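Local coordinates for Isomerase/lactonizing enzyme (Agrobacterium fabrum str. C58, PDB 2NQL), which is a member of the enolase superfamily, related to mandelate racemase and muconate lactonizing enzyme, with a capping N-terminal domain and a barrel domain that holds a sodium ion, at residues A[100-103]-A[104-108]; A[271-274]-A[275-279]. All blocks are in the same frame, centred on the assembly; numbering follows the deposited sequence.

Contact 1. Residues A[100-103]-A[104-108]; sequences AVYD and DLYDM
The backbone O of Ala-100 is gripped twice. Asp-104 N donates to Ala-100 O at 3.0 Å, and a water lies 2.7 Å from Ala-100 O. The same water reaches Asp-104 OD1, also at 2.7 Å, so it bridges one turn of helix 98-109 in the N-terminal domain of this enolase-superfamily protein. Asp-104 CG lies anti to its carbonyl carbon (chi1 -73°), which folds the carboxylate back toward that turn; OD2 forms a salt bridge with Arg-93, as Asp-103 OD1 does with Arg-300. The other i to i+4 bonds continue the helix, the shortest running from Tyr-106 N to Tyr-102 O at 2.8 Å.

On the buried side, Val-101 and Leu-105 lie side by side, with Val-101 CG1 4.2 Å from Leu-105 CD1. Both pack on helix 117-138. Tyr-102 and Tyr-106 also point the same way. Their planes are only 24° apart, but the rings are slid so far that they barely overlap. Tyr-106 CB instead covers one face of the Tyr-102 ring. The two hydroxyls part company: Tyr-102 OH bonds Asn-297 of the barrel domain, and Tyr-106 OH bonds Glu-246 of the second subunit. Tyr-102 OH sits obliquely to the Tyr-106 ring, 3.5 Å from Tyr-106 CD1.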
ATOM      1  N   ALA A 100      -4.199  14.047 -15.178  1.00 21.05           N
ATOM      2  CA  ALA A 100      -4.688  12.981 -16.056  1.00 23.29           C
ATOM      3  C   ALA A 100      -3.682  11.822 -16.162  1.00 25.54           C
ATOM      4  O   ALA A 100      -4.075  10.651 -16.119  1.00 23.21           O
ATOM      5  CB  ALA A 100      -5.024  13.541 -17.456  1.00 24.76           C
ATOM      6  N   VAL A 101      -2.393  12.141 -16.283  1.00 18.43           N
ATOM      7  CA  VAL A 101      -1.358  11.103 -16.321  1.00 21.95           C
ATOM      8  C   VAL A 101      -1.302  10.333 -14.990  1.00 22.15           C
ATOM      9  O   VAL A 101      -1.302   9.085 -15.001  1.00 19.43           O
ATOM     10  CB  VAL A 101       0.034  11.644 -16.720  1.00 21.21           C
ATOM     11  CG1 VAL A 101       1.124  10.531 -16.646  1.00 20.86           C
ATOM     12  CG2 VAL A 101       0.005  12.250 -18.141  1.00 20.23           C
ATOM     13  N   TYR A 102      -1.274  11.070 -13.870  1.00 20.39           N
ATOM     14  CA  TYR A 102      -1.371  10.472 -12.536  1.00 18.25           C
ATOM     15  C   TYR A 102      -2.548   9.489 -12.418  1.00 21.42           C
ATOM     16  O   TYR A 102      -2.385   8.344 -11.957  1.00 16.60           O
ATOM     17  CB  TYR A 102      -1.461  11.535 -11.412  1.00 18.17           C
ATOM     18  CG  TYR A 102      -1.761  10.861 -10.100  1.00 19.82           C
ATOM     19  CD1 TYR A 102      -0.735  10.255  -9.346  1.00 18.25           C
ATOM     20  CD2 TYR A 102      -3.078  10.732  -9.651  1.00 16.40           C
ATOM     21  CE1 TYR A 102      -1.033   9.581  -8.142  1.00 15.15           C
ATOM     22  CE2 TYR A 102      -3.391  10.050  -8.469  1.00 21.32           C
ATOM     23  CZ  TYR A 102      -2.375   9.473  -7.719  1.00 15.30           C
ATOM     24  OH  TYR A 102      -2.721   8.815  -6.560  1.00 19.44           O
ATOM     25  N   ASP A 103      -3.736   9.942 -12.814  1.00 17.95           N
ATOM     26  CA  ASP A 103      -4.949   9.137 -12.667  1.00 18.57           C
ATOM     27  C   ASP A 103      -4.861   7.871 -13.509  1.00 21.52           C
ATOM     28  O   ASP A 103      -5.269   6.803 -13.042  1.00 19.84           O
ATOM     29  CB  ASP A 103      -6.198   9.943 -13.058  1.00 21.36           C
ATOM     30  CG  ASP A 103      -6.636  10.920 -11.976  1.00 25.75           C
ATOM     31  OD1 ASP A 103      -6.260  10.744 -10.795  1.00 24.49           O
ATOM     32  OD2 ASP A 103      -7.388  11.880 -12.308  1.00 21.46           O
ATOM     33  N   ASP A 104      -4.309   7.976 -14.721  1.00 20.37           N
ATOM     34  CA  ASP A 104      -4.073   6.777 -15.546  1.00 22.05           C
ATOM     35  C   ASP A 104      -3.119   5.771 -14.908  1.00 26.22           C
ATOM     36  O   ASP A 104      -3.383   4.566 -14.929  1.00 17.18           O
ATOM     37  CB  ASP A 104      -3.570   7.154 -16.937  1.00 18.08           C
ATOM     38  CG  ASP A 104      -4.675   7.751 -17.820  1.00 23.09           C
ATOM     39  OD1 ASP A 104      -5.858   7.722 -17.408  1.00 26.04           O
ATOM     40  OD2 ASP A 104      -4.336   8.269 -18.893  1.00 25.08           O
ATOM     41  N   LEU A 105      -2.020   6.269 -14.337  1.00 18.00           N
ATOM     42  CA  LEU A 105      -1.038   5.386 -13.691  1.00 17.94           C
ATOM     43  C   LEU A 105      -1.625   4.739 -12.464  1.00 16.31           C
ATOM     44  O   LEU A 105      -1.421   3.535 -12.241  1.00 17.14           O
ATOM     45  CB  LEU A 105       0.259   6.163 -13.330  1.00 16.95           C
ATOM     46  CG  LEU A 105       1.021   6.819 -14.480  1.00 18.48           C
ATOM     47  CD1 LEU A 105       2.273   7.569 -13.950  1.00 17.45           C
ATOM     48  CD2 LEU A 105       1.402   5.820 -15.553  1.00 14.32           C
ATOM     49  N   TYR A 106      -2.340   5.526 -11.657  1.00 16.18           N
ATOM     50  CA  TYR A 106      -3.027   4.998 -10.485  1.00 15.47           C
ATOM     51  C   TYR A 106      -3.984   3.872 -10.858  1.00 16.81           C
ATOM     52  O   TYR A 106      -3.996   2.792 -10.231  1.00 17.00           O
ATOM     53  CB  TYR A 106      -3.762   6.113  -9.738  1.00 17.85           C
ATOM     54  CG  TYR A 106      -4.411   5.665  -8.459  1.00 19.62           C
ATOM     55  CD1 TYR A 106      -3.671   5.533  -7.283  1.00 18.61           C
ATOM     56  CD2 TYR A 106      -5.788   5.402  -8.405  1.00 18.29           C
ATOM     57  CE1 TYR A 106      -4.296   5.130  -6.088  1.00 16.17           C
ATOM     58  CE2 TYR A 106      -6.399   4.980  -7.239  1.00 18.47           C
ATOM     59  CZ  TYR A 106      -5.672   4.860  -6.084  1.00 20.47           C
ATOM     60  OH  TYR A 106      -6.322   4.467  -4.946  1.00 19.88           O
ATOM     61  N   ASP A 107      -4.787   4.132 -11.885  1.00 17.11           N
ATOM     62  CA  ASP A 107      -5.751   3.129 -12.382  1.00 17.71           C
ATOM     63  C   ASP A 107      -5.160   1.785 -12.816  1.00 22.70           C
ATOM     64  O   ASP A 107      -5.876   0.781 -12.785  1.00 20.22           O
ATOM     65  CB  ASP A 107      -6.561   3.719 -13.540  1.00 20.42           C
ATOM     66  CG  ASP A 107      -7.606   4.684 -13.076  1.00 31.03           C
ATOM     67  OD1 ASP A 107      -7.805   4.830 -11.850  1.00 27.98           O
ATOM     68  OD2 ASP A 107      -8.238   5.311 -13.947  1.00 29.43           O
ATOM     69  N   MET A 108      -3.884   1.756 -13.212  1.00 16.87           N
ATOM     70  CA  MET A 108      -3.252   0.522 -13.702  1.00 17.16           C
ATOM     71  C   MET A 108      -3.270  -0.603 -12.661  1.00 20.85           C
ATOM     72  O   MET A 108      -3.380  -1.770 -13.021  1.00 19.43           O
ATOM     73  CB  MET A 108      -1.821   0.737 -14.194  1.00 15.81           C
ATOM     74  CG  MET A 108      -1.682   1.630 -15.437  1.00 16.27           C
ATOM     75  SD  MET A 108      -0.187   1.308 -16.344  1.00 19.59           S
ATOM     76  CE  MET A 108       1.033   1.993 -15.179  1.00 20.37           C
TER
HETATM   77  O   HOH W   1      -6.688  10.256 -16.874  1.00 32.15           O

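Contact 2. Residues A[271-274]-A[275-279]; sequences HWDM and RARIE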
ATOM      1  N   HIS A 271      -6.621  11.198  -1.184  1.00 22.19           N
ATOM      2  CA  HIS A 271      -7.831  11.673  -0.539  1.00 23.00           C
ATOM      3  C   HIS A 271      -8.727  10.520  -0.069  1.00 20.72           C
ATOM      4  O   HIS A 271      -9.502  10.687   0.878  1.00 22.34           O
ATOM      5  CB  HIS A 271      -8.597  12.592  -1.493  1.00 22.93           C
ATOM      6  CG  HIS A 271      -9.148  11.875  -2.685  1.00 26.08           C
ATOM      7  ND1 HIS A 271     -10.438  11.387  -2.725  1.00 24.30           N
ATOM      8  CD2 HIS A 271      -8.573  11.528  -3.863  1.00 21.35           C
ATOM      9  CE1 HIS A 271     -10.639  10.793  -3.888  1.00 23.62           C
ATOM     10  NE2 HIS A 271      -9.526  10.866  -4.596  1.00 24.63           N
ATOM     11  N   TRP A 272      -8.606   9.345  -0.705  1.00 19.68           N
ATOM     12  CA  TRP A 272      -9.364   8.174  -0.241  1.00 22.85           C
ATOM     13  C   TRP A 272      -9.024   7.796   1.206  1.00 24.41           C
ATOM     14  O   TRP A 272      -9.895   7.435   2.020  1.00 21.05           O
ATOM     15  CB  TRP A 272      -9.110   6.979  -1.169  1.00 22.74           C
ATOM     16  CG  TRP A 272      -9.610   7.148  -2.570  1.00 21.30           C
ATOM     17  CD1 TRP A 272      -8.859   7.251  -3.698  1.00 23.09           C
ATOM     18  CD2 TRP A 272     -10.982   7.206  -2.991  1.00 18.90           C
ATOM     19  NE1 TRP A 272      -9.668   7.362  -4.807  1.00 24.51           N
ATOM     20  CE2 TRP A 272     -10.976   7.336  -4.402  1.00 26.82           C
ATOM     21  CE3 TRP A 272     -12.216   7.145  -2.314  1.00 20.90           C
ATOM     22  CZ2 TRP A 272     -12.151   7.431  -5.152  1.00 29.27           C
ATOM     23  CZ3 TRP A 272     -13.386   7.226  -3.064  1.00 31.36           C
ATOM     24  CH2 TRP A 272     -13.340   7.368  -4.466  1.00 30.72           C
ATOM     25  N   ASP A 273      -7.742   7.869   1.526  1.00 19.79           N
ATOM     26  CA  ASP A 273      -7.302   7.661   2.898  1.00 17.41           C
ATOM     27  C   ASP A 273      -7.901   8.678   3.840  1.00 21.41           C
ATOM     28  O   ASP A 273      -8.269   8.331   4.956  1.00 24.22           O
ATOM     29  CB  ASP A 273      -5.773   7.711   2.972  1.00 19.99           C
ATOM     30  CG  ASP A 273      -5.145   6.662   2.091  1.00 24.30           C
ATOM     31  OD1 ASP A 273      -5.707   5.553   2.058  1.00 25.55           O
ATOM     32  OD2 ASP A 273      -4.122   6.920   1.434  1.00 20.14           O
ATOM     33  N   MET A 274      -7.960   9.928   3.394  1.00 21.52           N
ATOM     34  CA  MET A 274      -8.556  10.987   4.204  1.00 26.00           C
ATOM     35  C   MET A 274     -10.046  10.733   4.444  1.00 22.56           C
ATOM     36  O   MET A 274     -10.514  10.828   5.592  1.00 26.90           O
ATOM     37  CB  MET A 274      -8.357  12.340   3.540  1.00 21.54           C
ATOM     38  CG  MET A 274      -8.927  13.483   4.351  1.00 22.90           C
ATOM     39  SD  MET A 274      -8.314  15.036   3.727  1.00 25.15           S
ATOM     40  CE  MET A 274      -9.309  16.183   4.689  1.00 25.03           C
ATOM     41  N   ARG A 275     -10.767  10.402   3.371  1.00 23.40           N
ATOM     42  CA  ARG A 275     -12.209  10.079   3.440  1.00 22.38           C
ATOM     43  C   ARG A 275     -12.562   9.025   4.471  1.00 28.21           C
ATOM     44  O   ARG A 275     -13.526   9.185   5.211  1.00 29.33           O
ATOM     45  CB  ARG A 275     -12.751   9.660   2.074  1.00 25.36           C
ATOM     46  CG  ARG A 275     -12.695  10.725   1.022  1.00 23.86           C
ATOM     47  CD  ARG A 275     -13.342  10.327  -0.298  1.00 30.29           C
ATOM     48  NE  ARG A 275     -13.056  11.332  -1.325  1.00 29.61           N
ATOM     49  CZ  ARG A 275     -13.695  12.495  -1.468  1.00 40.87           C
ATOM     50  NH1 ARG A 275     -14.700  12.827  -0.663  1.00 39.60           N
ATOM     51  NH2 ARG A 275     -13.326  13.331  -2.433  1.00 35.16           N
ATOM     52  N   ALA A 276     -11.770   7.958   4.538  1.00 28.00           N
ATOM     53  CA  ALA A 276     -11.957   6.907   5.539  1.00 27.89           C
ATOM     54  C   ALA A 276     -11.891   7.400   6.986  1.00 35.31           C
ATOM     55  O   ALA A 276     -12.583   6.857   7.854  1.00 34.29           O
ATOM     56  CB  ALA A 276     -10.969   5.767   5.303  1.00 29.90           C
ATOM     57  N   ARG A 277     -11.097   8.440   7.248  1.00 27.92           N
ATOM     58  CA  ARG A 277     -10.992   8.970   8.615  1.00 27.56           C
ATOM     59  C   ARG A 277     -12.013  10.051   8.932  1.00 27.65           C
ATOM     60  O   ARG A 277     -12.609  10.035  10.002  1.00 31.64           O
ATOM     61  CB  ARG A 277      -9.573   9.465   8.949  1.00 27.90           C
ATOM     62  CG  ARG A 277      -8.621   8.377   9.383  1.00 28.84           C
ATOM     63  CD  ARG A 277      -7.913   7.803   8.182  1.00 23.17           C
ATOM     64  NE  ARG A 277      -7.107   6.629   8.458  1.00 24.50           N
ATOM     65  CZ  ARG A 277      -6.703   5.782   7.517  1.00 27.00           C
ATOM     66  NH1 ARG A 277      -7.047   5.986   6.246  1.00 23.98           N
ATOM     67  NH2 ARG A 277      -5.960   4.732   7.847  1.00 29.69           N
ATOM     68  N   ILE A 278     -12.230  10.987   8.011  1.00 27.29           N
ATOM     69  CA  ILE A 278     -13.061  12.135   8.336  1.00 26.99           C
ATOM     70  C   ILE A 278     -14.552  11.788   8.325  1.00 35.99           C
ATOM     71  O   ILE A 278     -15.349  12.459   8.981  1.00 37.68           O
ATOM     72  CB  ILE A 278     -12.720  13.387   7.490  1.00 30.52           C
ATOM     73  CG1 ILE A 278     -13.175  13.213   6.030  1.00 31.32           C
ATOM     74  CG2 ILE A 278     -11.197  13.715   7.608  1.00 25.11           C
ATOM     75  CD1 ILE A 278     -13.139  14.479   5.210  1.00 31.94           C
ATOM     76  N   GLU A 279     -14.910  10.717   7.613  1.00 37.32           N
ATOM     77  CA  GLU A 279     -16.278  10.179   7.636  1.00 37.56           C
ATOM     78  C   GLU A 279     -16.679   9.580   8.995  1.00 42.59           C
ATOM     79  O   GLU A 279     -17.865   9.453   9.293  1.00 54.18           O
ATOM     80  CB  GLU A 279     -16.509   9.205   6.459  1.00 42.40           C
ATOM     81  CG  GLU A 279     -16.632   9.919   5.075  1.00 50.20           C
ATOM     82  CD  GLU A 279     -16.396   9.020   3.837  1.00 57.95           C
ATOM     83  OE1 GLU A 279     -16.129   7.798   3.971  1.00 33.86           O
ATOM     84  OE2 GLU A 279     -16.472   9.556   2.704  1.00 43.90           O
TER
HETATM   85  O   HOH W   2      -6.655   4.024   4.176  1.00 37.52           O
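His-271 and Arg-275 meet through a side-chain hydrogen bond one turn apart on helix 271-278. Arg-275 NE donates to His-271 ND1 at 3.0 Å, so ND1 acts as the acceptor. NE lies in the imidazole plane, only 4° out of it, while the guanidinium stands nearly upright to the ring, with the planes 86° apart. His-271 CG sits between its backbone N and carbonyl carbon (chi1 67°), and this turns the ring toward Arg-275. The arginine chain is extended from CG to NE and crosses the imidazole at a slant.

The tight part is this cluster with Trp-272. His-271 CE1 lies 3.5 Å above the indole plane of Trp-272, over its centre. Arg-275 CD touches Trp-272 CE3 at 3.9 Å. The guanidinium is farther off, and its cation-pi attraction to the six-membered ring is weak at most. On the buried side, Met-274 CG meets Ile-278 CG2 at 4.0 Å, and Met-274 packs on Ile-301 and Leu-304 of helix 295-308.

The Asp-273 and Arg-277 side is looser. Their charged groups stay beyond salt-bridge distance, and a water joins Asp-273 OD1 to Arg-277 NH1. Arg-277 NH1 also donates to Asp-273 O at 2.9 Å, with that oxygen near the guanidinium plane. Arg-277 bends at chi2, which brings its end back beside the preceding turn; NH2 bonds Thr-245 O. Asp-273 OD2 accepts from the backbone N of Arg-269 and of Thr-270, just before the helix.

Met-274 O accepts from two backbone donors, Ile-278 N nearly along the carbonyl axis and Arg-277 N from above the carbonyl plane. This is the short helix of a beta-alpha-beta unit, between parallel strands 262-264 and 285-286 of the enolase-type barrel.

In the fold
Contact 1 comes first along the chain, on helix 98-109 of the N-terminal domain. Contact 2 follows on helix 271-278 of the barrel domain. Their centres are about 20 Å apart, yet they touch, with Tyr-106 OH packing 4.0 Å from Trp-272 CD1. The two helices therefore belong to the interface between the domains. Helix 295-308 links them further, since it receives Tyr-102 from contact 1 and Met-274 from contact 2. Both contacts also reach the second subunit, and Glu-246 of that subunit meets both Tyr-106 and Trp-272. Domain packing and dimer packing thus come together here.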